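Local coordinates for SAM-dependent methyltransferase (Thiobacillus denitrificans, PDB 5EPE), which binds S-adenosyl-L-homocysteine and probably transfers methyl groups from S-adenosylmethionine, at residues G133-G139 and V242-M246. Numbering follows the deposited sequence.
Sequences GGIILMG and VFALM
Four backbone hydrogen bonds tie the strands at 134-139 and 242-246 together in antiparallel register. Ile136 N donates to Leu245 O at 2.9 Å and Leu245 N returns to Ile136 O at 2.7 Å; Met138 N to Phe243 O (3.0 Å) and Phe243 N to Met138 O (2.9 Å) close the second hydrogen-bonded pair. Between and beyond them lie the non-hydrogen-bonded pairs Leu137-Ala244 and Gly139-Val242, with CA atoms 4.7 and 4.1 Å apart. The CA of Leu137 adds a CA-H...O contact to Phe243 O at 3.4 Å. Residues 134-139 and 242-246 keep extended beta angles, and the axes of the two short segments approach to 4.5 Å, with 158° between their N-to-C directions. This pairing is characteristic of the Rossmann-like class I methyltransferase sheet, order 3-2-1-4-5-7-6, in which the seventh strand, 238-247, is inserted between 134-143 and 179-186, antiparallel to both; on its other edge, strand 134-143 bonds in parallel to strand 104-110. On one face, selenomethionine Met138 (mmm) sets CG 4.0 Å from Leu245 CD1, and helix 119-127 covers Ile136, Met138 and Leu245. The other face carries Leu137 (mt), whose CD2 lies 3.8 Å from Ala244 CB, and Ile135 (mt), whose CG2 reaches the same CB at 3.8 Å. Past the last bridge, selenomethionine Met246 (mtp) reaches onward and across to put CE 3.8 Å from Gly133 O, where positive phi (88°) turns the chain into the strand.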
ATOM      1  N   GLY A 133     -35.332  -3.414 -35.807  1.00 37.99           N
ATOM      2  CA  GLY A 133     -35.435  -4.503 -34.820  1.00 37.06           C
ATOM      3  C   GLY A 133     -34.324  -5.559 -34.891  1.00 34.47           C
ATOM      4  O   GLY A 133     -34.339  -6.528 -34.139  1.00 35.50           O
ATOM      5  N   GLY A 134     -33.368  -5.367 -35.794  1.00 32.67           N
ATOM      6  CA  GLY A 134     -32.218  -6.252 -35.922  1.00 30.40           C
ATOM      7  C   GLY A 134     -31.144  -5.938 -34.898  1.00 27.78           C
ATOM      8  O   GLY A 134     -31.261  -4.996 -34.075  1.00 26.20           O
ATOM      9  N   ILE A 135     -30.096  -6.756 -34.945  1.00 25.87           N
ATOM     10  CA  ILE A 135     -28.991  -6.677 -33.989  1.00 24.92           C
ATOM     11  C   ILE A 135     -27.687  -6.366 -34.700  1.00 23.57           C
ATOM     12  O   ILE A 135     -27.397  -6.959 -35.754  1.00 23.82           O
ATOM     13  CB  ILE A 135     -28.862  -8.010 -33.236  1.00 25.58           C
ATOM     14  CG1 ILE A 135     -30.069  -8.158 -32.288  1.00 27.40           C
ATOM     15  CG2 ILE A 135     -27.567  -8.102 -32.436  1.00 24.77           C
ATOM     16  CD1 ILE A 135     -30.243  -9.553 -31.686  1.00 28.18           C
ATOM     17  N   ILE A 136     -26.883  -5.485 -34.106  1.00 22.19           N
ATOM     18  CA  ILE A 136     -25.521  -5.216 -34.578  1.00 21.69           C
ATOM     19  C   ILE A 136     -24.562  -5.963 -33.616  1.00 21.49           C
ATOM     20  O   ILE A 136     -24.747  -5.890 -32.383  1.00 20.32           O
ATOM     21  CB  ILE A 136     -25.210  -3.698 -34.593  1.00 22.27           C
ATOM     22  CG1 ILE A 136     -26.099  -3.028 -35.654  1.00 24.62           C
ATOM     23  CG2 ILE A 136     -23.716  -3.424 -34.773  1.00 21.98           C
ATOM     24  CD1 ILE A 136     -26.151  -1.503 -35.658  1.00 25.32           C
ATOM     25  N   LEU A 137     -23.582  -6.650 -34.196  1.00 21.25           N
ATOM     26  CA  LEU A 137     -22.541  -7.396 -33.453  1.00 22.21           C
ATOM     27  C   LEU A 137     -21.195  -6.764 -33.658  1.00 20.76           C
ATOM     28  O   LEU A 137     -20.775  -6.584 -34.797  1.00 20.51           O
ATOM     29  CB  LEU A 137     -22.406  -8.833 -33.911  1.00 23.18           C
ATOM     30  CG  LEU A 137     -23.502  -9.803 -33.741  1.00 25.19           C
ATOM     31  CD1 LEU A 137     -22.981 -11.210 -34.097  1.00 25.75           C
ATOM     32  CD2 LEU A 137     -23.990  -9.810 -32.296  1.00 26.82           C
HETATM   33  N   MSE A 138     -20.545  -6.424 -32.551  1.00 19.62           N
HETATM   34  CA  MSE A 138     -19.183  -5.857 -32.567  1.00 19.78           C
HETATM   35  C   MSE A 138     -18.287  -6.714 -31.708  1.00 19.00           C
HETATM   36  O   MSE A 138     -18.578  -6.939 -30.534  1.00 19.08           O
HETATM   37  CB  MSE A 138     -19.209  -4.440 -31.983  1.00 20.56           C
HETATM   38  CG  MSE A 138     -20.054  -3.441 -32.818  1.00 23.05           C
HETATM   39 SE   MSE A 138     -19.309  -3.203 -34.656  1.00 26.13          SE
HETATM   40  CE  MSE A 138     -17.689  -2.301 -34.145  1.00 24.41           C
ATOM     41  N   GLY A 139     -17.192  -7.188 -32.281  1.00 18.12           N
ATOM     42  CA  GLY A 139     -16.195  -8.009 -31.607  1.00 17.44           C
ATOM     43  C   GLY A 139     -15.008  -7.057 -31.351  1.00 18.40           C
ATOM     44  O   GLY A 139     -14.410  -6.515 -32.295  1.00 17.60           O
ATOM     45  N   VAL A 242     -17.647 -10.289 -27.927  1.00 16.24           N
ATOM     46  CA  VAL A 242     -18.671  -9.877 -28.890  1.00 16.96           C
ATOM     47  C   VAL A 242     -19.893  -9.330 -28.156  1.00 17.03           C
ATOM     48  O   VAL A 242     -20.463  -9.985 -27.294  1.00 17.21           O
ATOM     49  CB  VAL A 242     -19.055 -10.986 -29.868  1.00 17.77           C
ATOM     50  CG1 VAL A 242     -20.017 -10.462 -30.896  1.00 18.68           C
ATOM     51  CG2 VAL A 242     -17.839 -11.556 -30.549  1.00 18.34           C
ATOM     52  N   PHE A 243     -20.245  -8.108 -28.529  1.00 17.28           N
ATOM     53  CA  PHE A 243     -21.308  -7.329 -27.949  1.00 17.16           C
ATOM     54  C   PHE A 243     -22.428  -7.156 -28.969  1.00 17.65           C
ATOM     55  O   PHE A 243     -22.190  -6.746 -30.113  1.00 17.94           O
ATOM     56  CB  PHE A 243     -20.739  -5.988 -27.516  1.00 17.06           C
ATOM     57  CG  PHE A 243     -19.601  -6.119 -26.551  1.00 17.11           C
ATOM     58  CD1 PHE A 243     -18.315  -6.254 -27.007  1.00 16.76           C
ATOM     59  CD2 PHE A 243     -19.833  -6.110 -25.171  1.00 17.43           C
ATOM     60  CE1 PHE A 243     -17.262  -6.402 -26.103  1.00 17.15           C
ATOM     61  CE2 PHE A 243     -18.777  -6.165 -24.270  1.00 17.00           C
ATOM     62  CZ  PHE A 243     -17.501  -6.364 -24.745  1.00 16.66           C
ATOM     63  N   ALA A 244     -23.644  -7.470 -28.540  1.00 17.43           N
ATOM     64  CA  ALA A 244     -24.836  -7.362 -29.356  1.00 18.53           C
ATOM     65  C   ALA A 244     -25.573  -6.105 -28.993  1.00 18.39           C
ATOM     66  O   ALA A 244     -25.840  -5.848 -27.818  1.00 18.16           O
ATOM     67  CB  ALA A 244     -25.744  -8.600 -29.135  1.00 18.94           C
ATOM     68  N   LEU A 245     -25.887  -5.306 -30.007  1.00 19.11           N
ATOM     69  CA  LEU A 245     -26.386  -3.924 -29.858  1.00 19.88           C
ATOM     70  C   LEU A 245     -27.722  -3.761 -30.585  1.00 21.04           C
ATOM     71  O   LEU A 245     -27.901  -4.271 -31.709  1.00 21.03           O
ATOM     72  CB  LEU A 245     -25.408  -2.924 -30.440  1.00 20.37           C
ATOM     73  CG  LEU A 245     -23.941  -3.089 -30.001  1.00 20.27           C
ATOM     74  CD1 LEU A 245     -23.115  -2.024 -30.684  1.00 21.38           C
ATOM     75  CD2 LEU A 245     -23.815  -2.924 -28.495  1.00 20.36           C
HETATM   76  N   MSE A 246     -28.639  -3.030 -29.957  1.00 21.66           N
HETATM   77  CA  MSE A 246     -29.833  -2.533 -30.644  1.00 23.80           C
HETATM   78  C   MSE A 246     -30.036  -1.070 -30.338  1.00 24.34           C
HETATM   79  O   MSE A 246     -30.051  -0.662 -29.162  1.00 23.44           O
HETATM   80  CB  MSE A 246     -31.067  -3.309 -30.198  1.00 24.94           C
HETATM   81  CG  MSE A 246     -30.991  -4.779 -30.510  1.00 26.19           C
HETATM   82 SE   MSE A 246     -32.559  -5.831 -29.853  1.00 29.66          SE
HETATM   83  CE  MSE A 246     -33.873  -4.777 -30.846  1.00 30.08           C
TER